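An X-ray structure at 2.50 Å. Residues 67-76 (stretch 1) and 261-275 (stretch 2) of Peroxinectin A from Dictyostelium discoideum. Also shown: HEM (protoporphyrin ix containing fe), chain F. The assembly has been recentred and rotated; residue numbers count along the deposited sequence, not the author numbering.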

# COMPACT_ATOMS: atom_id res chain seq x y z
N HIS A 67 5.26 -5.82 18.66
CA HIS A 67 4.06 -5.40 19.37
C HIS A 67 3.38 -4.23 18.66
O HIS A 67 3.01 -3.23 19.28
N LEU A 68 3.20 -4.37 17.36
CA LEU A 68 2.54 -3.37 16.55
C LEU A 68 1.05 -3.68 16.43
O LEU A 68 0.60 -4.79 16.69
N THR A 69 0.30 -2.66 16.03
CA THR A 69 -1.16 -2.74 16.00
C THR A 69 -1.66 -2.91 14.57
O THR A 69 -0.95 -2.65 13.60
N ASP A 70 -2.91 -3.36 14.46
CA ASP A 70 -3.56 -3.42 13.16
C ASP A 70 -3.60 -2.05 12.50
O ASP A 70 -3.50 -1.94 11.27
N MET A 71 -3.75 -0.99 13.30
CA MET A 71 -3.76 0.37 12.75
C MET A 71 -2.45 0.69 12.03
O MET A 71 -2.45 1.48 11.09
N PHE A 72 -1.34 0.09 12.47
CA PHE A 72 -0.05 0.35 11.83
C PHE A 72 -0.05 -0.10 10.38
O PHE A 72 0.43 0.62 9.49
N ASN A 73 -0.56 -1.31 10.11
CA ASN A 73 -0.58 -1.78 8.73
C ASN A 73 -1.74 -1.19 7.94
O ASN A 73 -1.67 -1.15 6.71
N MET A 74 -2.78 -0.71 8.62
CA MET A 74 -3.82 0.04 7.93
C MET A 74 -3.26 1.34 7.36
O MET A 74 -3.64 1.76 6.26
N TRP A 75 -2.35 1.99 8.09
CA TRP A 75 -1.71 3.18 7.55
C TRP A 75 -0.73 2.81 6.44
O TRP A 75 -0.63 3.53 5.44
N GLY A 76 -0.00 1.71 6.61
CA GLY A 76 0.88 1.25 5.55
C GLY A 76 0.15 1.02 4.25
O GLY A 76 0.58 1.47 3.18
N GLN A 261 -0.84 16.68 6.71
CA GLN A 261 -1.17 15.76 7.80
C GLN A 261 -0.78 14.33 7.44
O GLN A 261 -0.23 13.60 8.28
N ILE A 262 -1.05 13.91 6.21
CA ILE A 262 -0.65 12.57 5.77
C ILE A 262 0.87 12.44 5.81
O ILE A 262 1.41 11.47 6.35
N GLN A 263 1.57 13.43 5.25
CA GLN A 263 3.03 13.36 5.20
C GLN A 263 3.63 13.29 6.60
O GLN A 263 4.53 12.48 6.85
N LYS A 264 3.14 14.12 7.53
CA LYS A 264 3.77 14.20 8.85
C LYS A 264 3.62 12.89 9.61
O LYS A 264 4.58 12.43 10.25
N ILE A 265 2.44 12.28 9.57
CA ILE A 265 2.24 11.00 10.24
C ILE A 265 3.18 9.95 9.66
O ILE A 265 3.70 9.09 10.39
N THR A 266 3.42 10.00 8.35
CA THR A 266 4.29 9.02 7.72
C THR A 266 5.72 9.14 8.24
O THR A 266 6.33 8.14 8.64
N TYR A 267 6.27 10.35 8.24
CA TYR A 267 7.69 10.54 8.52
C TYR A 267 8.00 10.83 9.99
O TYR A 267 9.17 10.77 10.38
N ASP A 268 7.00 11.16 10.80
CA ASP A 268 7.21 11.34 12.23
C ASP A 268 6.76 10.15 13.06
O ASP A 268 7.30 9.93 14.15
N GLU A 269 5.79 9.37 12.57
CA GLU A 269 5.26 8.23 13.31
C GLU A 269 5.49 6.91 12.60
O GLU A 269 6.07 5.99 13.18
N TYR A 270 5.07 6.79 11.34
CA TYR A 270 5.09 5.49 10.67
C TYR A 270 6.51 5.01 10.43
O TYR A 270 6.88 3.90 10.85
N LEU A 271 7.33 5.81 9.76
CA LEU A 271 8.66 5.37 9.37
C LEU A 271 9.55 5.16 10.58
O LEU A 271 10.28 4.17 10.64
N PRO A 272 9.54 6.06 11.57
CA PRO A 272 10.30 5.77 12.80
C PRO A 272 9.91 4.46 13.45
O PRO A 272 10.75 3.82 14.09
N THR A 273 8.66 4.03 13.30
CA THR A 273 8.25 2.72 13.80
C THR A 273 8.79 1.60 12.91
O THR A 273 9.27 0.58 13.41
N THR A 274 8.72 1.78 11.59
CA THR A 274 9.15 0.74 10.67
C THR A 274 10.67 0.57 10.69
O THR A 274 11.18 -0.56 10.75
N LEU A 275 11.40 1.68 10.64
CA LEU A 275 12.85 1.66 10.53
C LEU A 275 13.56 2.00 11.83
O LEU A 275 14.80 2.08 11.84

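Two helices, crossing at -117° with axes 10.9 Å apart at their closest, meet through a few large side chains, and the wide spacing is filled chiefly by aromatic rings. Trp75 buries the most surface. It points toward the second helix with chi1 t (chi2 -100°), a reach that carries its indole into a hole formed by Ile262, Ile265, Thr266 and Tyr270. Ile265, chi1 m and chi2 t, lays its CG2 over one indole face, 3.6 Å from Trp75 CE2, a CH-pi contact that suits a branched aliphatic residue. Ile262 CG2 lies 4.0 Å from Trp75 CZ2.

Tyr270, also t, points toward the first helix and links Trp75 to Phe72. Its CD1 approaches Trp75 CD1 at 3.6 Å, with the two rings oblique. The Phe72 and Tyr270 planes are inclined by only 18° but slid apart, so the rings barely overlap; Phe72 CE1 and Tyr270 CE1 are 3.4 Å apart. Although the CA-to-CB bond of Phe72 points sideways, its t rotamer (171°) brings the ring end nearer. There Phe72 CE1 meets Thr273 CG2 at 3.6 Å, and Leu68 CG lies 4.1 Å from the same methyl, Thr273 CG2.

The threonines suit a helix facing apolar neighbours because each hydroxyl can bond to its own backbone: Thr273 OG1 donates to Glu269 O (2.9 Å) and Thr274 OG1 to Tyr270 O (3.1 Å). Thr266 OG1 likewise donates to Ile262 O (3.0 Å), while accepting a weak hydrogen bond from Trp75 NE1 (3.3 Å), which satisfies the buried indole nitrogen.

At the haem side, Tyr270 OH donates to a water (2.6 Å to its O), which donates in turn to Phe72 O (3.2 Å). Gly76 CA passes 3.4 Å from Tyr270 OH; an ideal CB here would lie 2.6 Å from that oxygen, a clash. Haem CBC lies 3.7 Å from Tyr270 OH.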

# COMPACT_ATOMS: atom_id res chain seq x y z
CB HIS A 67 4.38 -5.05 20.83
CG HIS A 67 5.08 -6.14 21.57
ND1 HIS A 67 4.44 -7.29 21.97
CD2 HIS A 67 6.37 -6.26 21.98
CE1 HIS A 67 5.30 -8.08 22.60
NE2 HIS A 67 6.47 -7.47 22.62
CB LEU A 68 3.18 -3.29 15.16
CG LEU A 68 4.43 -2.40 15.04
CD1 LEU A 68 5.31 -2.49 16.28
CD2 LEU A 68 5.22 -2.79 13.80
CB THR A 69 -1.77 -1.47 16.61
OG1 THR A 69 -1.37 -0.33 15.84
CG2 THR A 69 -1.31 -1.29 18.04
CB ASP A 70 -4.98 -3.98 13.30
CG ASP A 70 -5.00 -5.43 13.74
OD1 ASP A 70 -4.09 -6.19 13.34
OD2 ASP A 70 -5.93 -5.81 14.48
CB MET A 71 -4.02 1.38 13.87
CG MET A 71 -4.03 2.83 13.41
SD MET A 71 -5.31 3.18 12.18
CE MET A 71 -6.75 3.33 13.23
CB PHE A 72 1.07 -0.33 12.61
CG PHE A 72 2.40 -0.30 11.91
CD1 PHE A 72 3.17 0.85 11.90
CD2 PHE A 72 2.89 -1.43 11.28
CE1 PHE A 72 4.39 0.89 11.26
CE2 PHE A 72 4.11 -1.40 10.63
CZ PHE A 72 4.86 -0.25 10.62
CB ASN A 73 -0.61 -3.32 8.69
CG ASN A 73 -1.99 -3.90 8.93
OD1 ASN A 73 -2.90 -3.75 8.12
ND2 ASN A 73 -2.13 -4.62 10.04
CB MET A 74 -4.99 0.32 8.87
CG MET A 74 -5.83 -0.91 9.18
SD MET A 74 -6.64 -1.59 7.71
CE MET A 74 -7.50 -2.98 8.42
CB TRP A 75 -0.98 3.96 8.64
CG TRP A 75 -0.49 5.27 8.14
CD1 TRP A 75 0.78 5.58 7.74
CD2 TRP A 75 -1.26 6.45 7.95
NE1 TRP A 75 0.84 6.89 7.32
CE2 TRP A 75 -0.40 7.44 7.44
CE3 TRP A 75 -2.61 6.77 8.17
CZ2 TRP A 75 -0.84 8.73 7.15
CZ3 TRP A 75 -3.04 8.05 7.88
CH2 TRP A 75 -2.16 9.02 7.37
CB GLN A 261 -2.66 15.85 8.12
CG GLN A 261 -3.09 15.01 9.31
CD GLN A 261 -2.40 15.41 10.60
OE1 GLN A 261 -2.87 16.28 11.33
NE2 GLN A 261 -1.27 14.77 10.89
CB ILE A 262 -1.20 12.27 4.37
CG1 ILE A 262 -2.74 12.24 4.39
CG2 ILE A 262 -0.66 10.94 3.85
CD1 ILE A 262 -3.38 12.27 3.02
CB GLN A 263 3.58 14.56 4.43
CG GLN A 263 3.28 14.52 2.95
CD GLN A 263 3.88 15.69 2.20
OE1 GLN A 263 4.36 16.65 2.81
NE2 GLN A 263 3.86 15.62 0.88
CB LYS A 264 3.16 15.35 9.65
CG LYS A 264 3.96 15.71 10.90
CD LYS A 264 3.23 16.72 11.77
CE LYS A 264 4.06 17.13 12.98
NZ LYS A 264 3.28 18.03 13.88
CB ILE A 265 0.77 10.56 10.13
CG1 ILE A 265 -0.11 11.46 11.01
CG2 ILE A 265 0.60 9.09 10.53
CD1 ILE A 265 -1.59 11.29 10.77
CB THR A 266 4.25 9.18 6.20
OG1 THR A 266 2.91 8.98 5.74
CG2 THR A 266 5.17 8.18 5.52
CB TYR A 267 8.24 11.68 7.67
CG TYR A 267 8.46 11.29 6.22
CD1 TYR A 267 7.39 10.98 5.39
CD2 TYR A 267 9.74 11.22 5.69
CE1 TYR A 267 7.58 10.62 4.08
CE2 TYR A 267 9.94 10.86 4.37
CZ TYR A 267 8.86 10.57 3.57
OH TYR A 267 9.05 10.21 2.25
CB ASP A 268 6.48 12.60 12.73
CG ASP A 268 7.20 13.88 12.35
OD1 ASP A 268 8.25 13.81 11.67
OD2 ASP A 268 6.71 14.97 12.74
CB GLU A 269 3.76 8.43 13.57
CG GLU A 269 3.45 9.53 14.56
CD GLU A 269 1.96 9.69 14.81
OE1 GLU A 269 1.27 10.31 13.97
OE2 GLU A 269 1.48 9.19 15.85
CB TYR A 270 4.32 5.57 9.34
CG TYR A 270 4.24 4.25 8.62
CD1 TYR A 270 3.31 3.28 8.99
CD2 TYR A 270 5.10 3.96 7.57
CE1 TYR A 270 3.24 2.07 8.33
CE2 TYR A 270 5.04 2.75 6.91
CZ TYR A 270 4.10 1.81 7.29
OH TYR A 270 4.03 0.60 6.64
CB LEU A 271 9.28 6.36 8.39
CG LEU A 271 8.57 6.48 7.04
CD1 LEU A 271 9.22 7.56 6.19
CD2 LEU A 271 8.58 5.14 6.29
CB PRO A 272 9.98 6.97 13.70
CG PRO A 272 9.72 8.07 12.74
CD PRO A 272 9.01 7.44 11.58
CB THR A 273 6.73 2.64 13.90
OG1 THR A 273 6.26 3.61 14.84
CG2 THR A 273 6.28 1.25 14.35
CB THR A 274 8.68 1.07 9.25
OG1 THR A 274 7.26 1.26 9.25
CG2 THR A 274 9.04 -0.06 8.29
CB LEU A 275 13.29 2.65 9.44
CG LEU A 275 12.58 2.53 8.09
CD1 LEU A 275 13.05 3.62 7.15
CD2 LEU A 275 12.78 1.15 7.47
CHA HEM F . -0.67 -4.75 -3.53
CHB HEM F . -4.39 -6.58 -1.04
CHC HEM F . -2.44 -4.86 3.08
CHD HEM F . 1.39 -3.25 0.59
C1A HEM F . -1.81 -5.44 -3.20
C2A HEM F . -2.60 -6.24 -4.11
C3A HEM F . -3.63 -6.76 -3.42
C4A HEM F . -3.52 -6.29 -2.06
CMA HEM F . -4.75 -7.67 -3.97
CAA HEM F . -2.27 -6.46 -5.59
CBA HEM F . -1.88 -7.92 -5.75
CGA HEM F . -1.02 -8.10 -6.97
O1A HEM F . 0.10 -7.53 -7.02
O2A HEM F . -1.46 -8.82 -7.91
C1B HEM F . -4.19 -6.25 0.28
C2B HEM F . -5.10 -6.56 1.36
C3B HEM F . -4.57 -6.08 2.50
C4B HEM F . -3.30 -5.46 2.17
CMB HEM F . -6.43 -7.30 1.13
CAB HEM F . -5.12 -6.14 3.94
CBB HEM F . -6.25 -6.78 4.27
C1C HEM F . -1.23 -4.28 2.77
C2C HEM F . -0.31 -3.66 3.71
C3C HEM F . 0.75 -3.21 3.01
C4C HEM F . 0.53 -3.54 1.62
CMC HEM F . -0.61 -3.60 5.23
CAC HEM F . 2.05 -2.47 3.44
CBC HEM F . 2.38 -2.10 4.68
C1D HEM F . 1.14 -3.47 -0.74
C2D HEM F . 1.97 -3.03 -1.84
C3D HEM F . 1.40 -3.46 -2.97
C4D HEM F . 0.19 -4.16 -2.64
CMD HEM F . 3.28 -2.24 -1.70
CAD HEM F . 1.88 -3.23 -4.42
CBD HEM F . 1.43 -1.81 -4.77
CGD HEM F . 1.07 -1.70 -6.23
O1D HEM F . -0.10 -2.02 -6.58
O2D HEM F . 1.93 -1.29 -7.05
NA HEM F . -2.40 -5.49 -1.96
NB HEM F . -3.10 -5.58 0.81
NC HEM F . -0.69 -4.18 1.51
ND HEM F . 0.06 -4.16 -1.26
FE HEM F . -1.52 -4.81 -0.25
O HOH W 1 2.68 -1.12 7.97